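Local coordinates for De Novo Protein OR329 (PDB 4HXT) that is a de novo designed armadillo-repeat protein of stacked helices, probably meant as a building block for self-assembling homo-oligomers, with no known natural activity, at residues A[101-106]-A[142-147]; A[64-69]-A[106-111]; A[128-133]-A[150-155]. One frame throughout, in Å; residues are numbered along the deposited sequence.

Contact 1 (A[101-106]-A[142-147])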
loop_
_atom_site.group_PDB
_atom_site.type_symbol
_atom_site.label_atom_id
_atom_site.label_comp_id
_atom_site.label_asym_id
_atom_site.label_seq_id
_atom_site.Cartn_x
_atom_site.Cartn_y
_atom_site.Cartn_z
ATOM N N GLU A 101 -6.885 17.073 25.452
ATOM C CA GLU A 101 -7.311 15.679 25.493
ATOM C C GLU A 101 -8.048 15.330 24.198
ATOM O O GLU A 101 -7.924 14.223 23.680
ATOM C CB GLU A 101 -8.217 15.445 26.705
ATOM C CG GLU A 101 -8.247 14.008 27.194
ATOM C CD GLU A 101 -6.858 13.466 27.501
ATOM O OE1 GLU A 101 -6.063 14.180 28.146
ATOM O OE2 GLU A 101 -6.567 12.320 27.101
ATOM N N VAL A 102 -8.817 16.280 23.677
ATOM C CA VAL A 102 -9.544 16.066 22.431
ATOM C C VAL A 102 -8.512 15.918 21.316
ATOM O O VAL A 102 -8.628 15.048 20.461
ATOM C CB VAL A 102 -10.475 17.266 22.107
ATOM C CG1 VAL A 102 -11.056 17.124 20.708
ATOM C CG2 VAL A 102 -11.597 17.343 23.133
ATOM N N GLN A 103 -7.497 16.778 21.341
ATOM C CA GLN A 103 -6.439 16.743 20.342
ATOM C C GLN A 103 -5.735 15.403 20.358
ATOM O O GLN A 103 -5.499 14.797 19.315
ATOM C CB GLN A 103 -5.397 17.819 20.622
ATOM C CG GLN A 103 -5.815 19.216 20.282
ATOM C CD GLN A 103 -4.651 20.168 20.385
ATOM O OE1 GLN A 103 -4.161 20.444 21.475
ATOM N NE2 GLN A 103 -4.186 20.661 19.243
ATOM N N LYS A 104 -5.383 14.964 21.561
ATOM C CA LYS A 104 -4.679 13.709 21.760
ATOM C C LYS A 104 -5.487 12.509 21.280
ATOM O O LYS A 104 -4.969 11.652 20.569
ATOM C CB LYS A 104 -4.342 13.544 23.242
ATOM C CG LYS A 104 -3.646 12.246 23.588
ATOM C CD LYS A 104 -3.736 11.951 25.083
ATOM C CE LYS A 104 -3.220 13.113 25.927
ATOM N NZ LYS A 104 -3.370 12.851 27.388
ATOM N N GLU A 105 -6.754 12.442 21.675
ATOM C CA GLU A 105 -7.607 11.332 21.260
ATOM C C GLU A 105 -7.839 11.362 19.752
ATOM O O GLU A 105 -7.836 10.321 19.096
ATOM C CB GLU A 105 -8.954 11.385 21.981
ATOM C CG GLU A 105 -8.886 11.096 23.476
ATOM C CD GLU A 105 -8.130 9.817 23.806
ATOM O OE1 GLU A 105 -8.172 8.864 23.000
ATOM O OE2 GLU A 105 -7.502 9.761 24.884
ATOM N N ALA A 106 -8.037 12.558 19.205
ATOM C CA ALA A 106 -8.267 12.698 17.773
ATOM C C ALA A 106 -7.037 12.228 17.010
ATOM O O ALA A 106 -7.155 11.527 16.004
ATOM C CB ALA A 106 -8.579 14.154 17.428
ATOM N N SER A 142 3.389 17.454 24.899
ATOM C CA SER A 142 4.194 16.284 24.561
ATOM C C SER A 142 3.392 15.108 24.013
ATOM O O SER A 142 3.799 14.480 23.035
ATOM C CB SER A 142 4.994 15.832 25.786
ATOM O OG SER A 142 4.147 15.640 26.908
ATOM N N GLU A 143 2.266 14.799 24.651
ATOM C CA GLU A 143 1.412 13.697 24.213
ATOM C C GLU A 143 0.851 13.923 22.812
ATOM O O GLU A 143 0.739 12.984 22.021
ATOM C CB GLU A 143 0.250 13.496 25.188
ATOM C CG GLU A 143 0.589 12.619 26.372
ATOM C CD GLU A 143 1.055 11.246 25.943
ATOM O OE1 GLU A 143 0.339 10.589 25.154
ATOM O OE2 GLU A 143 2.139 10.823 26.394
ATOM N N VAL A 144 0.482 15.164 22.519
ATOM C CA VAL A 144 -0.052 15.497 21.205
ATOM C C VAL A 144 1.057 15.298 20.169
ATOM O O VAL A 144 0.814 14.760 19.088
ATOM C CB VAL A 144 -0.576 16.953 21.170
ATOM C CG1 VAL A 144 -0.906 17.362 19.748
ATOM C CG2 VAL A 144 -1.822 17.071 22.035
ATOM N N GLN A 145 2.273 15.726 20.509
ATOM C CA GLN A 145 3.426 15.555 19.622
ATOM C C GLN A 145 3.632 14.084 19.283
ATOM O O GLN A 145 3.850 13.727 18.129
ATOM C CB GLN A 145 4.714 16.035 20.288
ATOM C CG GLN A 145 4.985 17.514 20.231
ATOM C CD GLN A 145 6.405 17.821 20.670
ATOM O OE1 GLN A 145 6.804 17.479 21.782
ATOM N NE2 GLN A 145 7.177 18.459 19.794
ATOM N N LYS A 146 3.592 13.241 20.311
ATOM C CA LYS A 146 3.792 11.807 20.144
ATOM C C LYS A 146 2.767 11.182 19.207
ATOM O O LYS A 146 3.125 10.453 18.279
ATOM C CB LYS A 146 3.728 11.095 21.501
ATOM C CG LYS A 146 4.092 9.618 21.420
ATOM C CD LYS A 146 3.829 8.868 22.721
ATOM C CE LYS A 146 2.350 8.569 22.921
ATOM N NZ LYS A 146 2.125 7.690 24.108
ATOM N N GLU A 147 1.493 11.458 19.457
ATOM C CA GLU A 147 0.425 10.911 18.630
ATOM C C GLU A 147 0.520 11.407 17.192
ATOM O O GLU A 147 0.269 10.654 16.251
ATOM C CB GLU A 147 -0.943 11.277 19.210
ATOM C CG GLU A 147 -1.239 10.649 20.568
ATOM C CD GLU A 147 -1.179 9.127 20.552
ATOM O OE1 GLU A 147 -1.349 8.521 19.472
ATOM O OE2 GLU A 147 -0.977 8.533 21.631
#
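Val144 meets the amide of Gln103 on one side of its plane: CG2 lies almost straight above OE1, 4.1 Å from it, and also touches Gln103 CB at 3.9 Å. The nitrogen of the same amide, NE2, donates a hydrogen bond to Leu95 O, which probably helps to set the turn of the amide. A second flat group, the carboxylate of Glu101, is gripped within its own helix by Lys104, whose NZ comes to OE1 at 3.1 Å on the syn side, 20° out of the carboxylate plane. While NZ turns back along its own helix in this way, the bend at chi3 (-54°) leans Lys104 CE on Glu143 CB at 3.6 Å. Glu143 therefore contributes its aliphatic part to the contact. Its OE1 forms a salt bridge with Lys146 NZ of its own helix at 3.6 Å, and Lys104 NZ, 4.9 Å from Glu143 OE1, may add a weak attraction. Lower down, Glu147 CG rests 3.9 Å from Lys104 O, and its carboxylate turns instead to Arg150. The two helices run nearly parallel, 18° apart, with their axes 8.8 Å from each other. They are corresponding helices of consecutive armadillo repeats, and helix 100-113 has helix 58-71 as a further neighbour, touched by Glu101, Val102 and Glu105.

Contact 2 (A[64-69]-A[106-111])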
loop_
_atom_site.group_PDB
_atom_site.type_symbol
_atom_site.label_atom_id
_atom_site.label_comp_id
_atom_site.label_asym_id
_atom_site.label_seq_id
_atom_site.Cartn_x
_atom_site.Cartn_y
_atom_site.Cartn_z
ATOM N N ALA A 64 -15.846 10.334 22.961
ATOM C CA ALA A 64 -16.275 9.738 21.703
ATOM C C ALA A 64 -15.033 9.453 20.851
ATOM O O ALA A 64 -14.927 8.392 20.238
ATOM C CB ALA A 64 -17.226 10.676 20.963
ATOM N N ALA A 65 -14.096 10.397 20.823
ATOM C CA ALA A 65 -12.867 10.223 20.052
ATOM C C ALA A 65 -12.069 9.037 20.602
ATOM O O ALA A 65 -11.491 8.247 19.847
ATOM C CB ALA A 65 -12.026 11.495 20.104
ATOM N N ARG A 66 -12.049 8.915 21.923
ATOM C CA ARG A 66 -11.335 7.829 22.582
ATOM C C ARG A 66 -11.936 6.474 22.196
ATOM O O ARG A 66 -11.214 5.503 21.972
ATOM C CB ARG A 66 -11.392 8.033 24.101
ATOM C CG ARG A 66 -10.741 6.944 24.935
ATOM C CD ARG A 66 -10.522 7.445 26.361
ATOM N NE ARG A 66 -10.122 6.384 27.280
ATOM C CZ ARG A 66 -10.957 5.486 27.790
ATOM N NH1 ARG A 66 -12.245 5.521 27.473
ATOM N NH2 ARG A 66 -10.507 4.551 28.616
ATOM N N ALA A 67 -13.260 6.413 22.116
ATOM C CA ALA A 67 -13.936 5.178 21.746
ATOM C C ALA A 67 -13.620 4.820 20.295
ATOM O O ALA A 67 -13.390 3.659 19.976
ATOM C CB ALA A 67 -15.437 5.329 21.928
ATOM N N LEU A 68 -13.608 5.825 19.423
ATOM C CA LEU A 68 -13.322 5.604 18.009
ATOM C C LEU A 68 -11.868 5.196 17.791
ATOM O O LEU A 68 -11.568 4.380 16.917
ATOM C CB LEU A 68 -13.657 6.865 17.203
ATOM C CG LEU A 68 -15.158 7.107 16.995
ATOM C CD1 LEU A 68 -15.406 8.515 16.455
ATOM C CD2 LEU A 68 -15.706 6.050 16.030
ATOM N N ALA A 69 -10.966 5.762 18.589
ATOM C CA ALA A 69 -9.551 5.434 18.486
ATOM C C ALA A 69 -9.349 3.970 18.862
ATOM O O ALA A 69 -8.535 3.273 18.255
ATOM C CB ALA A 69 -8.730 6.332 19.407
ATOM N N ALA A 106 -8.037 12.558 19.205
ATOM C CA ALA A 106 -8.267 12.698 17.773
ATOM C C ALA A 106 -7.037 12.228 17.010
ATOM O O ALA A 106 -7.155 11.527 16.004
ATOM C CB ALA A 106 -8.579 14.154 17.428
ATOM N N ALA A 107 -5.855 12.613 17.492
ATOM C CA ALA A 107 -4.613 12.217 16.838
ATOM C C ALA A 107 -4.378 10.715 16.979
ATOM O O ALA A 107 -3.926 10.058 16.038
ATOM C CB ALA A 107 -3.427 12.997 17.422
ATOM N N ARG A 108 -4.682 10.172 18.153
ATOM C CA ARG A 108 -4.506 8.744 18.380
ATOM C C ARG A 108 -5.438 7.952 17.462
ATOM O O ARG A 108 -5.056 6.908 16.933
ATOM C CB ARG A 108 -4.791 8.389 19.842
ATOM C CG ARG A 108 -4.560 6.916 20.162
ATOM C CD ARG A 108 -4.566 6.652 21.660
ATOM N NE ARG A 108 -5.896 6.723 22.255
ATOM C CZ ARG A 108 -6.776 5.724 22.260
ATOM N NH1 ARG A 108 -6.475 4.559 21.700
ATOM N NH2 ARG A 108 -7.959 5.891 22.834
ATOM N N ALA A 109 -6.657 8.448 17.266
ATOM C CA ALA A 109 -7.607 7.758 16.394
ATOM C C ALA A 109 -7.096 7.770 14.955
ATOM O O ALA A 109 -7.153 6.760 14.255
ATOM C CB ALA A 109 -8.976 8.427 16.464
ATOM N N LEU A 110 -6.599 8.924 14.519
ATOM C CA LEU A 110 -6.083 9.054 13.166
ATOM C C LEU A 110 -4.848 8.173 12.993
ATOM O O LEU A 110 -4.658 7.558 11.943
ATOM C CB LEU A 110 -5.767 10.522 12.867
ATOM C CG LEU A 110 -7.020 11.369 12.629
ATOM C CD1 LEU A 110 -6.652 12.837 12.488
ATOM C CD2 LEU A 110 -7.721 10.878 11.372
ATOM N N ALA A 111 -4.020 8.100 14.031
ATOM C CA ALA A 111 -2.826 7.263 13.975
ATOM C C ALA A 111 -3.240 5.800 13.782
ATOM O O ALA A 111 -2.650 5.084 12.971
ATOM C CB ALA A 111 -2.003 7.415 15.260
#
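Ala69 sets its methyl against CA and CB of Ala109 where equivalent helices of two successive armadillo repeats, 58-71 and 100-113, come together. The CA atoms of Ala69 and Ala109 are just 3.7 Å apart and their CB atoms 3.6 Å, a closeness that small side chains permit; the axes approach to 8.2 Å at an angle of 18°. One turn earlier the seam widens. Ala65 CB points at the other helix but gets no nearer than 4.2 Å to Ala106 N, so this end is the looser part of the buried face.

On the solvent side two partly exposed arginines take over: Arg66 and Arg108 lie side by side and point the same way, their guanidinium planes 65° apart. Arg66 stays extended from CG to NE, whereas Arg108 bends at chi3 (73°), which places NE so that the guanidinium comes over Ala69. The head of Arg108 is held by polar partners outside the seam: a salt bridge to Glu105 and a hydrogen bond to Asn70 OD1. Those anchors probably offset the repulsion between two like charges, with Arg66 NE 5.0 Å from Arg108 NH2. Arg66 CG comes to the edge of the guanidinium, in its plane, 3.6 Å from Arg108 NH2. One face of that same group is closed by the methyl of Ala69, whose CB sits over the centre, 3.4 Å above the plane.

Contact 3 (A[128-133]-A[150-155])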
loop_
_atom_site.group_PDB
_atom_site.type_symbol
_atom_site.label_atom_id
_atom_site.label_comp_id
_atom_site.label_asym_id
_atom_site.label_seq_id
_atom_site.Cartn_x
_atom_site.Cartn_y
_atom_site.Cartn_z
ATOM N N GLY A 128 -6.944 16.394 4.227
ATOM C CA GLY A 128 -5.960 17.398 4.595
ATOM C C GLY A 128 -5.398 17.194 5.993
ATOM O O GLY A 128 -4.900 18.130 6.616
ATOM N N GLY A 129 -5.464 15.962 6.486
ATOM C CA GLY A 129 -4.962 15.683 7.820
ATOM C C GLY A 129 -3.453 15.757 7.975
ATOM O O GLY A 129 -2.958 16.028 9.068
ATOM N N VAL A 130 -2.715 15.531 6.891
ATOM C CA VAL A 130 -1.262 15.552 6.964
ATOM C C VAL A 130 -0.708 16.912 7.368
ATOM O O VAL A 130 0.145 17.002 8.253
ATOM C CB VAL A 130 -0.623 15.127 5.625
ATOM C CG1 VAL A 130 0.896 15.213 5.730
ATOM C CG2 VAL A 130 -1.041 13.704 5.284
ATOM N N GLU A 131 -1.179 17.968 6.714
ATOM C CA GLU A 131 -0.713 19.310 7.042
ATOM C C GLU A 131 -1.043 19.673 8.489
ATOM O O GLU A 131 -0.235 20.302 9.178
ATOM C CB GLU A 131 -1.338 20.334 6.092
ATOM C CG GLU A 131 -1.285 21.756 6.613
ATOM C CD GLU A 131 -1.708 22.770 5.574
ATOM O OE1 GLU A 131 -2.682 22.497 4.843
ATOM O OE2 GLU A 131 -1.069 23.841 5.497
ATOM N N VAL A 132 -2.224 19.283 8.958
ATOM C CA VAL A 132 -2.605 19.586 10.335
ATOM C C VAL A 132 -1.707 18.809 11.300
ATOM O O VAL A 132 -1.206 19.364 12.278
ATOM C CB VAL A 132 -4.084 19.223 10.613
ATOM C CG1 VAL A 132 -4.427 19.524 12.068
ATOM C CG2 VAL A 132 -4.999 20.020 9.685
ATOM N N LEU A 133 -1.499 17.526 11.014
ATOM C CA LEU A 133 -0.651 16.682 11.858
ATOM C C LEU A 133 0.771 17.224 11.937
ATOM O O LEU A 133 1.410 17.162 12.989
ATOM C CB LEU A 133 -0.626 15.246 11.328
ATOM C CG LEU A 133 -1.931 14.470 11.513
ATOM C CD1 LEU A 133 -1.866 13.157 10.755
ATOM C CD2 LEU A 133 -2.181 14.226 12.995
ATOM N N ARG A 150 3.422 9.632 15.564
ATOM C CA ARG A 150 3.057 8.242 15.319
ATOM C C ARG A 150 2.114 8.160 14.121
ATOM O O ARG A 150 2.241 7.268 13.285
ATOM C CB ARG A 150 2.388 7.622 16.554
ATOM C CG ARG A 150 2.004 6.151 16.358
ATOM C CD ARG A 150 1.558 5.480 17.656
ATOM N NE ARG A 150 0.221 5.876 18.083
ATOM C CZ ARG A 150 -0.891 5.211 17.778
ATOM N NH1 ARG A 150 -0.833 4.110 17.042
ATOM N NH2 ARG A 150 -2.065 5.649 18.213
ATOM N N ALA A 151 1.174 9.098 14.031
ATOM C CA ALA A 151 0.234 9.107 12.918
ATOM C C ALA A 151 0.987 9.314 11.604
ATOM O O ALA A 151 0.742 8.620 10.618
ATOM C CB ALA A 151 -0.804 10.215 13.115
ATOM N N LEU A 152 1.908 10.274 11.595
ATOM C CA LEU A 152 2.680 10.560 10.395
ATOM C C LEU A 152 3.551 9.375 9.993
ATOM O O LEU A 152 3.715 9.096 8.805
ATOM C CB LEU A 152 3.532 11.816 10.606
ATOM C CG LEU A 152 2.718 13.116 10.609
ATOM C CD1 LEU A 152 3.625 14.282 10.950
ATOM C CD2 LEU A 152 2.068 13.327 9.243
ATOM N N ALA A 153 4.109 8.675 10.979
ATOM C CA ALA A 153 4.937 7.505 10.689
ATOM C C ALA A 153 4.084 6.436 9.994
ATOM O O ALA A 153 4.528 5.794 9.037
ATOM C CB ALA A 153 5.537 6.944 11.983
ATOM N N ASN A 154 2.859 6.249 10.473
ATOM C CA ASN A 154 1.969 5.257 9.876
ATOM C C ASN A 154 1.531 5.693 8.490
ATOM O O ASN A 154 1.470 4.886 7.561
ATOM C CB ASN A 154 0.748 5.026 10.768
ATOM C CG ASN A 154 1.111 4.344 12.071
ATOM O OD1 ASN A 154 2.244 3.897 12.244
ATOM N ND2 ASN A 154 0.154 4.252 12.990
ATOM N N ILE A 155 1.220 6.975 8.351
ATOM C CA ILE A 155 0.813 7.504 7.059
ATOM C C ILE A 155 1.942 7.295 6.050
ATOM O O ILE A 155 1.697 6.936 4.900
ATOM C CB ILE A 155 0.478 9.008 7.172
ATOM C CG1 ILE A 155 -0.836 9.179 7.939
ATOM C CG2 ILE A 155 0.407 9.646 5.793
ATOM C CD1 ILE A 155 -1.183 10.614 8.261
#
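Leu133 and Leu152 open the apolar seam between helix 129-136 and the last part of helix 142-155. Leu133 sets out toward the other helix, and its CB already meets Leu152, lying 3.9 Å from CD2. The next atom, CG, is anti to the carbonyl carbon (chi1 -71°), and from there the two methyls part. CD1 makes the closest contact of the seam: it touches Ile155 CD1 at 3.6 Å, where the two side chains cross obliquely, and Ala151 CB at 3.9 Å. Its twin CD2 also faces Ala151, a little less closely, at 4.3 Å from that CB. One leucine thus touches three residues spread over a full turn of the partner helix, with Ala151 and Ile155, four positions apart, both meeting CD1. Leu95, from a loop of the preceding repeat, also packs against Leu133.

Both helices fall within a single armadillo repeat, and the contact belongs to its hydrophobic core. They run roughly antiparallel, at 142°, with the axes 10.4 Å apart, a spacing filled by these branched side chains. Helix 129-136 is launched by a sharp turn: Gly128, with a positive phi of 71°, ends helix 118-126 in a Schellman motif and is at the same time the N-cap of the next helix.

One turn before Leu133, Val130 extends the seam with both branches. CG1 approaches Leu152 CD2 at 4.2 Å, so that methyl is shared between Val130 and Leu133. CG2 turns to Ile155 CD1. Behind them helix 160-168 closes the same core, with Ile166 touching both Val130 and Ile155, while the amide of Asn154 joins both neighbouring repeats, hydrogen-bonded through OD1 to Arg192 and through ND2 to Ala111 O.

Contacts 1 and 2 both use helix 100-113 and share Ala106; their centres lie 9 Å apart. Helix 142-155 serves both contact 1 and contact 3. The centres of contacts 1 and 3 are 12 Å apart, those of contacts 2 and 3 13 Å. In sequence, contact 2 closes before contact 3 opens, and contact 1 crosses both. Contacts 1 and 2 join like helices of successive repeats, running through 58-71, 100-113 and 142-155; contact 3 ties together two helices of one repeat. Contacts between repeats and within a repeat thus meet on the same helices, and the stacking of neighbours and the core of one repeat are built from shared elements.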